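Local structure of pectate lyase 1 (Juniperus ashei, 1PXZ) at residues 213-224 with 236-246; 226-236 with 248-259. The protein cleaves pectate (polygalacturonate) by beta-elimination with low activity, probably using one bound calcium ion, and is the major allergen of mountain cedar pollen. All coordinates share one frame; numbering follows the deposited sequence.

Following the chain from its N terminus, 213-224 runs along one side of the parallel beta-helix, turns at F219-N220 and ends at the cis-proline P224. Residues 226-236 then return along another face through R229 and the cis-proline P231, so that 236-246 comes back directly beside 213-224; interaction 1 closes this coil. The chain continues through 248-259, which settles against 226-236 in interaction 2 and closes the next. The two contacts therefore cross instead of nesting: their segments alternate and share G236. They touch inside the beta-helix, at Y245 with M230 and at V238 with A233, tying two faces of successive coils together.

Interaction 1: residues 213-224 with 236-246; sequences MKVTVAFNQFGP and GLVHVANNNYD
Strands 214-218 and 237-241 run parallel, their axes 4.8 Å apart at an angle of 13°, and beyond a turn the pairing resumes between 221-222 and 244-245. In-register backbone bonds join them, V217 N to H239 O being the straightest at 175°. V215, V217, V238 and V240 share one face of the first pair. There V217 CG2 meets V238 CG1 at 3.8 Å, while V217 CG1, anti to the backbone N, lies at the edge of the F222 ring. The rings of F222 and Y245 form an offset stack, centroids 4.7 Å apart and planes at 22°. F222 CD2 sits over the Y245 face toward its rim, and Y245 OH is held by M230 O. On the other side of the second pair, Q221 and N244 lie side by side with amide planes nearly perpendicular. N244 ND2 donates in the carbonyl plane to a lone pair of Q221 OE1 at 2.9 Å; a bend at chi2 of Q221 turns its amide to this neighbour. T216 OG1 and H239 ND1 both bond to Y321 OH, and H239 NE2 bonds to E264 OE1. F192 meets the F222 ring and F268 the Y245 ring, on the coils before and after, while N220 and N243 lie side by side. Like residues aligned on successive coils, as in this aromatic stack and this asparagine row, are a hallmark of the pectate lyase parallel beta-helix.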
# COMPACT_ATOMS: atom_id res chain seq x y z
N MET A 213 -2.10 -8.92 12.42
CA MET A 213 -1.66 -8.01 11.36
C MET A 213 -1.30 -6.64 11.91
O MET A 213 -2.09 -6.07 12.68
CB MET A 213 -2.77 -7.89 10.32
CG MET A 213 -2.54 -6.84 9.23
SD MET A 213 -3.99 -6.79 8.14
CE MET A 213 -5.24 -6.18 9.28
N LYS A 214 -0.14 -6.12 11.53
CA LYS A 214 0.27 -4.77 11.90
C LYS A 214 0.65 -3.99 10.64
O LYS A 214 1.51 -4.49 9.91
CB LYS A 214 1.44 -4.79 12.88
CG LYS A 214 1.10 -5.56 14.17
CD LYS A 214 2.34 -5.55 15.07
CE LYS A 214 1.96 -5.79 16.53
NZ LYS A 214 1.24 -7.09 16.69
N VAL A 215 -0.01 -2.86 10.41
CA VAL A 215 0.20 -2.10 9.18
C VAL A 215 0.33 -0.60 9.45
O VAL A 215 -0.45 -0.08 10.25
CB VAL A 215 -0.94 -2.29 8.18
CG1 VAL A 215 -0.71 -1.40 6.95
CG2 VAL A 215 -1.05 -3.75 7.77
N THR A 216 1.27 0.06 8.78
CA THR A 216 1.46 1.51 8.92
C THR A 216 0.99 2.17 7.62
O THR A 216 1.47 1.74 6.57
CB THR A 216 2.92 1.90 9.19
OG1 THR A 216 3.37 1.31 10.41
CG2 THR A 216 3.09 3.41 9.36
N VAL A 217 0.08 3.13 7.75
CA VAL A 217 -0.36 3.88 6.56
C VAL A 217 0.06 5.32 6.76
O VAL A 217 -0.60 5.98 7.59
CB VAL A 217 -1.88 3.76 6.35
CG1 VAL A 217 -2.34 4.61 5.17
CG2 VAL A 217 -2.26 2.30 6.15
N ALA A 218 1.11 5.78 6.07
CA ALA A 218 1.65 7.11 6.36
C ALA A 218 2.03 7.98 5.16
O ALA A 218 2.61 7.50 4.19
CB ALA A 218 2.89 6.92 7.23
N PHE A 219 1.76 9.26 5.27
CA PHE A 219 2.16 10.29 4.32
C PHE A 219 1.54 10.07 2.93
O PHE A 219 2.13 10.48 1.92
CB PHE A 219 3.68 10.37 4.20
CG PHE A 219 4.41 10.36 5.54
CD1 PHE A 219 4.25 11.42 6.41
CD2 PHE A 219 5.23 9.30 5.89
CE1 PHE A 219 4.90 11.42 7.64
CE2 PHE A 219 5.87 9.27 7.12
CZ PHE A 219 5.68 10.33 7.99
N ASN A 220 0.38 9.46 2.88
CA ASN A 220 -0.31 9.22 1.61
C ASN A 220 -1.25 10.38 1.29
O ASN A 220 -1.75 11.04 2.20
CB ASN A 220 -1.11 7.92 1.63
CG ASN A 220 -0.30 6.70 1.98
OD1 ASN A 220 -0.33 6.18 3.10
ND2 ASN A 220 0.46 6.22 1.01
N GLN A 221 -1.47 10.60 -0.00
CA GLN A 221 -2.48 11.53 -0.47
C GLN A 221 -3.70 10.71 -0.87
O GLN A 221 -3.61 9.92 -1.81
CB GLN A 221 -1.99 12.39 -1.66
CG GLN A 221 -3.14 13.20 -2.26
CD GLN A 221 -3.63 14.28 -1.29
OE1 GLN A 221 -2.87 15.02 -0.70
NE2 GLN A 221 -4.94 14.39 -1.13
N PHE A 222 -4.81 10.86 -0.16
CA PHE A 222 -6.02 10.10 -0.48
C PHE A 222 -6.99 10.97 -1.26
O PHE A 222 -7.68 11.83 -0.69
CB PHE A 222 -6.69 9.62 0.81
CG PHE A 222 -5.99 8.41 1.40
CD1 PHE A 222 -6.02 7.18 0.77
CD2 PHE A 222 -5.33 8.53 2.60
CE1 PHE A 222 -5.39 6.07 1.31
CE2 PHE A 222 -4.67 7.43 3.16
CZ PHE A 222 -4.68 6.22 2.50
N GLY A 223 -7.04 10.77 -2.57
CA GLY A 223 -7.90 11.61 -3.39
C GLY A 223 -7.15 12.53 -4.31
O GLY A 223 -5.90 12.57 -4.35
N PRO A 224 -7.84 13.32 -5.15
CA PRO A 224 -9.29 13.45 -5.20
C PRO A 224 -10.06 12.27 -5.77
O PRO A 224 -9.46 11.40 -6.40
CB PRO A 224 -9.53 14.61 -6.19
CG PRO A 224 -8.21 15.25 -6.40
CD PRO A 224 -7.17 14.20 -6.15
N GLY A 236 -6.86 -6.66 12.86
CA GLY A 236 -5.53 -6.31 13.36
C GLY A 236 -5.36 -4.87 13.79
O GLY A 236 -6.27 -4.21 14.29
N LEU A 237 -4.16 -4.34 13.59
CA LEU A 237 -3.80 -3.00 14.06
C LEU A 237 -3.34 -2.14 12.90
O LEU A 237 -2.46 -2.60 12.15
CB LEU A 237 -2.64 -3.14 15.06
CG LEU A 237 -1.86 -1.94 15.53
CD1 LEU A 237 -2.76 -0.97 16.27
CD2 LEU A 237 -0.72 -2.39 16.45
N VAL A 238 -3.91 -0.95 12.76
CA VAL A 238 -3.42 -0.07 11.70
C VAL A 238 -3.11 1.31 12.27
O VAL A 238 -3.99 1.90 12.89
CB VAL A 238 -4.43 0.13 10.55
CG1 VAL A 238 -3.70 0.82 9.39
CG2 VAL A 238 -5.06 -1.17 10.10
N HIS A 239 -1.90 1.78 12.05
CA HIS A 239 -1.51 3.14 12.40
C HIS A 239 -1.66 4.04 11.18
O HIS A 239 -0.95 3.86 10.19
CB HIS A 239 -0.07 3.16 12.94
CG HIS A 239 0.40 4.48 13.44
ND1 HIS A 239 1.69 4.92 13.33
CD2 HIS A 239 -0.32 5.47 14.07
CE1 HIS A 239 1.79 6.13 13.86
NE2 HIS A 239 0.59 6.48 14.32
N VAL A 240 -2.59 4.98 11.23
CA VAL A 240 -2.86 5.88 10.10
C VAL A 240 -2.31 7.26 10.42
O VAL A 240 -2.94 7.98 11.20
CB VAL A 240 -4.37 5.94 9.80
CG1 VAL A 240 -4.66 6.79 8.56
CG2 VAL A 240 -4.95 4.55 9.55
N ALA A 241 -1.15 7.62 9.86
CA ALA A 241 -0.44 8.80 10.34
C ALA A 241 -0.04 9.82 9.28
O ALA A 241 0.58 9.42 8.28
CB ALA A 241 0.85 8.33 11.03
N ASN A 242 -0.31 11.10 9.46
CA ASN A 242 0.12 12.18 8.58
C ASN A 242 -0.23 11.91 7.11
O ASN A 242 0.57 12.13 6.20
CB ASN A 242 1.62 12.40 8.73
CG ASN A 242 1.92 13.27 9.94
OD1 ASN A 242 1.07 13.99 10.50
ND2 ASN A 242 3.17 13.21 10.33
N ASN A 243 -1.48 11.46 6.90
CA ASN A 243 -2.01 11.38 5.54
C ASN A 243 -2.92 12.57 5.25
O ASN A 243 -3.44 13.16 6.19
CB ASN A 243 -2.81 10.10 5.36
CG ASN A 243 -2.12 8.84 5.84
OD1 ASN A 243 -2.28 8.35 6.96
ND2 ASN A 243 -1.33 8.29 4.92
N ASN A 244 -3.13 12.89 3.98
CA ASN A 244 -3.98 14.03 3.58
C ASN A 244 -5.20 13.54 2.84
O ASN A 244 -5.08 12.81 1.85
CB ASN A 244 -3.13 14.97 2.71
CG ASN A 244 -3.71 16.35 2.54
OD1 ASN A 244 -4.38 16.88 3.43
ND2 ASN A 244 -3.47 16.98 1.39
N TYR A 245 -6.41 13.90 3.28
CA TYR A 245 -7.62 13.36 2.67
C TYR A 245 -8.43 14.47 1.99
O TYR A 245 -8.85 15.41 2.67
CB TYR A 245 -8.53 12.67 3.69
CG TYR A 245 -8.03 11.39 4.32
CD1 TYR A 245 -7.06 11.48 5.34
CD2 TYR A 245 -8.50 10.14 3.96
CE1 TYR A 245 -6.59 10.32 5.93
CE2 TYR A 245 -8.04 8.96 4.56
CZ TYR A 245 -7.08 9.10 5.55
OH TYR A 245 -6.58 7.97 6.17
N ASP A 246 -8.66 14.33 0.70
CA ASP A 246 -9.67 15.06 -0.05
C ASP A 246 -11.06 14.51 0.27
O ASP A 246 -11.15 13.45 0.87
CB ASP A 246 -9.46 14.91 -1.57
CG ASP A 246 -8.23 15.66 -2.05
OD1 ASP A 246 -8.09 16.86 -1.70
OD2 ASP A 246 -7.40 15.08 -2.79
O HOH W 1 -10.31 10.93 0.34

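Interaction 2: residues 226-236 with 248-259; sequences AGQRMPRARYG and WNIYAIGGSSNP
R232 and S256 make the main side-chain bond between 226-236 and 248-259: the guanidinium reaches S256 OG end-on with two nitrogens, NH1 at 2.9 Å and NH2 at 3.1 Å. R232, with CG opposite the backbone N (chi1 -174°) and the chain extended to NE, carries the guanidinium to S256 OG, which lies near its plane. R234 lays its guanidinium over one face of that of R232, with its own NH1 bonded to G202 O. Strands 232-234 and 253-256 are parallel, and their backbone bonds alternate: G254 N to P231 O, A233 N to G254 O, then S256 N to A233 O. Before them, A252 O accepts from M230 N at 2.8 Å, just ahead of the cis peptide to P231. G227 O takes two donors, N249 N on a lone pair in the carbonyl plane and I250 N, longer at 3.3 Å and tilted from that plane. Y251 turns one ring face to Q228 CB, a CH-pi contact 4.0 Å from the centroid. A water bonds to Y251 OH and only weakly to R229 NE, the arginine predicted to be catalytic. At the far end S257 CB sits over the Y235 ring, whose OH bonds to D205 O; a second water donates to Y235 O and N258 O. Strand 232-234 lies between 198-201 and 253-256, itself followed by 280-282, in one parallel sheet of the beta-helix; inward, P231 packs on V240 of strand 237-241, and I253 on F268 of strand 267-269.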
# COMPACT_ATOMS: atom_id res chain seq x y z
N ALA A 226 -11.42 9.75 -4.40
CA ALA A 226 -11.30 8.43 -3.78
C ALA A 226 -12.57 8.16 -2.99
O ALA A 226 -13.03 9.04 -2.26
CB ALA A 226 -10.02 8.40 -2.97
N GLY A 227 -13.16 6.98 -3.13
CA GLY A 227 -14.50 6.71 -2.61
C GLY A 227 -14.52 6.37 -1.14
O GLY A 227 -15.19 7.04 -0.36
N GLN A 228 -13.82 5.30 -0.75
CA GLN A 228 -13.86 4.88 0.66
C GLN A 228 -12.81 3.82 0.93
O GLN A 228 -11.99 3.53 0.03
CB GLN A 228 -15.27 4.38 0.96
CG GLN A 228 -15.61 3.07 0.26
CD GLN A 228 -16.42 3.23 -1.00
OE1 GLN A 228 -16.77 2.26 -1.68
NE2 GLN A 228 -16.79 4.45 -1.37
N ARG A 229 -12.76 3.24 2.12
CA ARG A 229 -11.77 2.23 2.50
C ARG A 229 -10.36 2.78 2.51
O ARG A 229 -9.46 2.34 1.77
CB ARG A 229 -11.80 1.04 1.54
CG ARG A 229 -13.16 0.34 1.50
CD ARG A 229 -13.05 -0.92 0.66
NE ARG A 229 -14.29 -1.70 0.68
CZ ARG A 229 -14.38 -2.91 0.13
NH1 ARG A 229 -13.31 -3.42 -0.46
NH2 ARG A 229 -15.53 -3.55 0.19
N MET A 230 -10.11 3.76 3.38
CA MET A 230 -8.80 4.41 3.36
C MET A 230 -8.17 4.51 4.74
O MET A 230 -7.85 5.61 5.20
CB MET A 230 -8.92 5.83 2.75
CG MET A 230 -9.34 5.73 1.27
SD MET A 230 -9.57 7.37 0.57
CE MET A 230 -11.34 7.58 0.75
N PRO A 231 -7.94 3.42 5.44
CA PRO A 231 -8.27 2.06 5.03
C PRO A 231 -9.61 1.57 5.55
O PRO A 231 -10.23 2.20 6.39
CB PRO A 231 -7.17 1.27 5.77
CG PRO A 231 -7.07 1.99 7.07
CD PRO A 231 -7.25 3.45 6.76
N ARG A 232 -10.01 0.41 5.05
CA ARG A 232 -11.01 -0.43 5.71
C ARG A 232 -10.24 -1.61 6.33
O ARG A 232 -9.60 -2.36 5.59
CB ARG A 232 -12.12 -0.94 4.79
CG ARG A 232 -13.23 -1.70 5.54
CD ARG A 232 -13.85 -2.76 4.65
NE ARG A 232 -15.13 -3.25 5.16
CZ ARG A 232 -15.26 -4.12 6.15
NH1 ARG A 232 -14.21 -4.64 6.76
NH2 ARG A 232 -16.47 -4.52 6.55
N ALA A 233 -10.30 -1.74 7.65
CA ALA A 233 -9.54 -2.76 8.37
C ALA A 233 -10.40 -3.78 9.10
O ALA A 233 -11.53 -3.48 9.49
CB ALA A 233 -8.68 -2.02 9.39
N ARG A 234 -9.89 -4.98 9.32
CA ARG A 234 -10.50 -6.01 10.15
C ARG A 234 -9.48 -6.65 11.10
O ARG A 234 -8.36 -6.90 10.64
CB ARG A 234 -11.06 -7.16 9.35
CG ARG A 234 -12.24 -6.93 8.45
CD ARG A 234 -12.73 -8.26 7.87
NE ARG A 234 -13.96 -8.05 7.12
CZ ARG A 234 -14.05 -7.64 5.87
NH1 ARG A 234 -12.98 -7.38 5.14
NH2 ARG A 234 -15.26 -7.50 5.32
N TYR A 235 -9.85 -6.94 12.34
CA TYR A 235 -9.06 -7.72 13.28
C TYR A 235 -7.74 -7.15 13.73
O TYR A 235 -7.42 -7.16 14.93
CB TYR A 235 -8.74 -9.09 12.63
CG TYR A 235 -9.97 -9.97 12.66
CD1 TYR A 235 -10.52 -10.27 13.90
CD2 TYR A 235 -10.57 -10.48 11.52
CE1 TYR A 235 -11.64 -11.06 14.01
CE2 TYR A 235 -11.70 -11.29 11.63
CZ TYR A 235 -12.23 -11.57 12.87
OH TYR A 235 -13.34 -12.36 13.03
N GLY A 236 -6.86 -6.66 12.86
CA GLY A 236 -5.53 -6.31 13.36
C GLY A 236 -5.36 -4.87 13.79
O GLY A 236 -6.27 -4.21 14.29
N TRP A 248 -14.09 12.34 0.41
CA TRP A 248 -14.43 10.96 0.17
C TRP A 248 -15.86 10.87 -0.36
O TRP A 248 -16.50 11.92 -0.45
CB TRP A 248 -14.32 10.11 1.44
CG TRP A 248 -14.97 10.73 2.66
CD1 TRP A 248 -16.25 10.57 3.09
CD2 TRP A 248 -14.34 11.63 3.57
NE1 TRP A 248 -16.48 11.32 4.25
CE2 TRP A 248 -15.30 11.97 4.55
CE3 TRP A 248 -13.05 12.17 3.66
CZ2 TRP A 248 -15.02 12.83 5.60
CZ3 TRP A 248 -12.76 13.04 4.72
CH2 TRP A 248 -13.75 13.34 5.66
N ASN A 249 -16.35 9.67 -0.63
CA ASN A 249 -17.70 9.48 -1.15
C ASN A 249 -18.64 8.88 -0.11
O ASN A 249 -19.81 9.27 -0.12
CB ASN A 249 -17.73 8.55 -2.36
CG ASN A 249 -19.06 8.53 -3.08
OD1 ASN A 249 -19.63 7.48 -3.40
ND2 ASN A 249 -19.60 9.71 -3.36
N ILE A 250 -18.13 7.95 0.70
CA ILE A 250 -18.97 7.29 1.69
C ILE A 250 -18.43 7.56 3.10
O ILE A 250 -19.13 8.12 3.94
CB ILE A 250 -19.09 5.78 1.43
CG1 ILE A 250 -19.62 5.45 0.03
CG2 ILE A 250 -19.93 5.11 2.50
CD1 ILE A 250 -19.57 3.97 -0.28
N TYR A 251 -17.19 7.15 3.32
CA TYR A 251 -16.44 7.44 4.52
C TYR A 251 -14.95 7.40 4.20
O TYR A 251 -14.60 6.98 3.10
CB TYR A 251 -16.70 6.41 5.63
CG TYR A 251 -16.29 5.01 5.24
CD1 TYR A 251 -17.16 4.23 4.49
CD2 TYR A 251 -15.06 4.44 5.59
CE1 TYR A 251 -16.82 2.93 4.10
CE2 TYR A 251 -14.71 3.16 5.21
CZ TYR A 251 -15.60 2.42 4.47
OH TYR A 251 -15.25 1.14 4.10
N ALA A 252 -14.14 7.74 5.20
CA ALA A 252 -12.70 7.66 4.97
C ALA A 252 -12.07 6.43 5.61
O ALA A 252 -11.36 5.68 4.95
CB ALA A 252 -11.97 8.90 5.47
N ILE A 253 -12.28 6.29 6.91
CA ILE A 253 -11.65 5.20 7.66
C ILE A 253 -12.71 4.29 8.23
O ILE A 253 -13.68 4.77 8.84
CB ILE A 253 -10.77 5.78 8.78
CG1 ILE A 253 -9.63 6.62 8.22
CG2 ILE A 253 -10.24 4.68 9.70
CD1 ILE A 253 -8.85 7.37 9.27
N GLY A 254 -12.59 2.97 8.05
CA GLY A 254 -13.69 2.17 8.62
C GLY A 254 -13.21 0.75 8.87
O GLY A 254 -12.03 0.43 8.71
N GLY A 255 -14.14 -0.13 9.25
CA GLY A 255 -13.66 -1.48 9.55
C GLY A 255 -14.72 -2.28 10.27
O GLY A 255 -15.80 -1.77 10.62
N SER A 256 -14.38 -3.55 10.49
CA SER A 256 -15.30 -4.50 11.13
C SER A 256 -14.48 -5.52 11.91
O SER A 256 -13.26 -5.57 11.76
CB SER A 256 -16.17 -5.21 10.09
OG SER A 256 -15.40 -5.91 9.14
N SER A 257 -15.17 -6.29 12.76
CA SER A 257 -14.46 -7.29 13.56
C SER A 257 -13.31 -6.66 14.35
O SER A 257 -12.18 -7.15 14.34
CB SER A 257 -13.97 -8.42 12.65
OG SER A 257 -15.08 -9.04 11.99
N ASN A 258 -13.61 -5.59 15.06
CA ASN A 258 -12.74 -5.05 16.09
C ASN A 258 -11.31 -4.83 15.63
O ASN A 258 -10.38 -5.38 16.21
CB ASN A 258 -12.71 -6.02 17.29
CG ASN A 258 -11.96 -5.58 18.51
OD1 ASN A 258 -11.49 -6.42 19.31
ND2 ASN A 258 -11.77 -4.31 18.76
N PRO A 259 -11.09 -4.01 14.62
CA PRO A 259 -9.70 -3.60 14.35
C PRO A 259 -9.34 -2.51 15.35
O PRO A 259 -10.22 -1.80 15.87
CB PRO A 259 -9.80 -3.05 12.92
CG PRO A 259 -11.15 -2.40 12.92
CD PRO A 259 -12.03 -3.35 13.71
O HOH W 2 -16.89 -0.58 2.68
O HOH W 3 -9.49 -8.11 16.78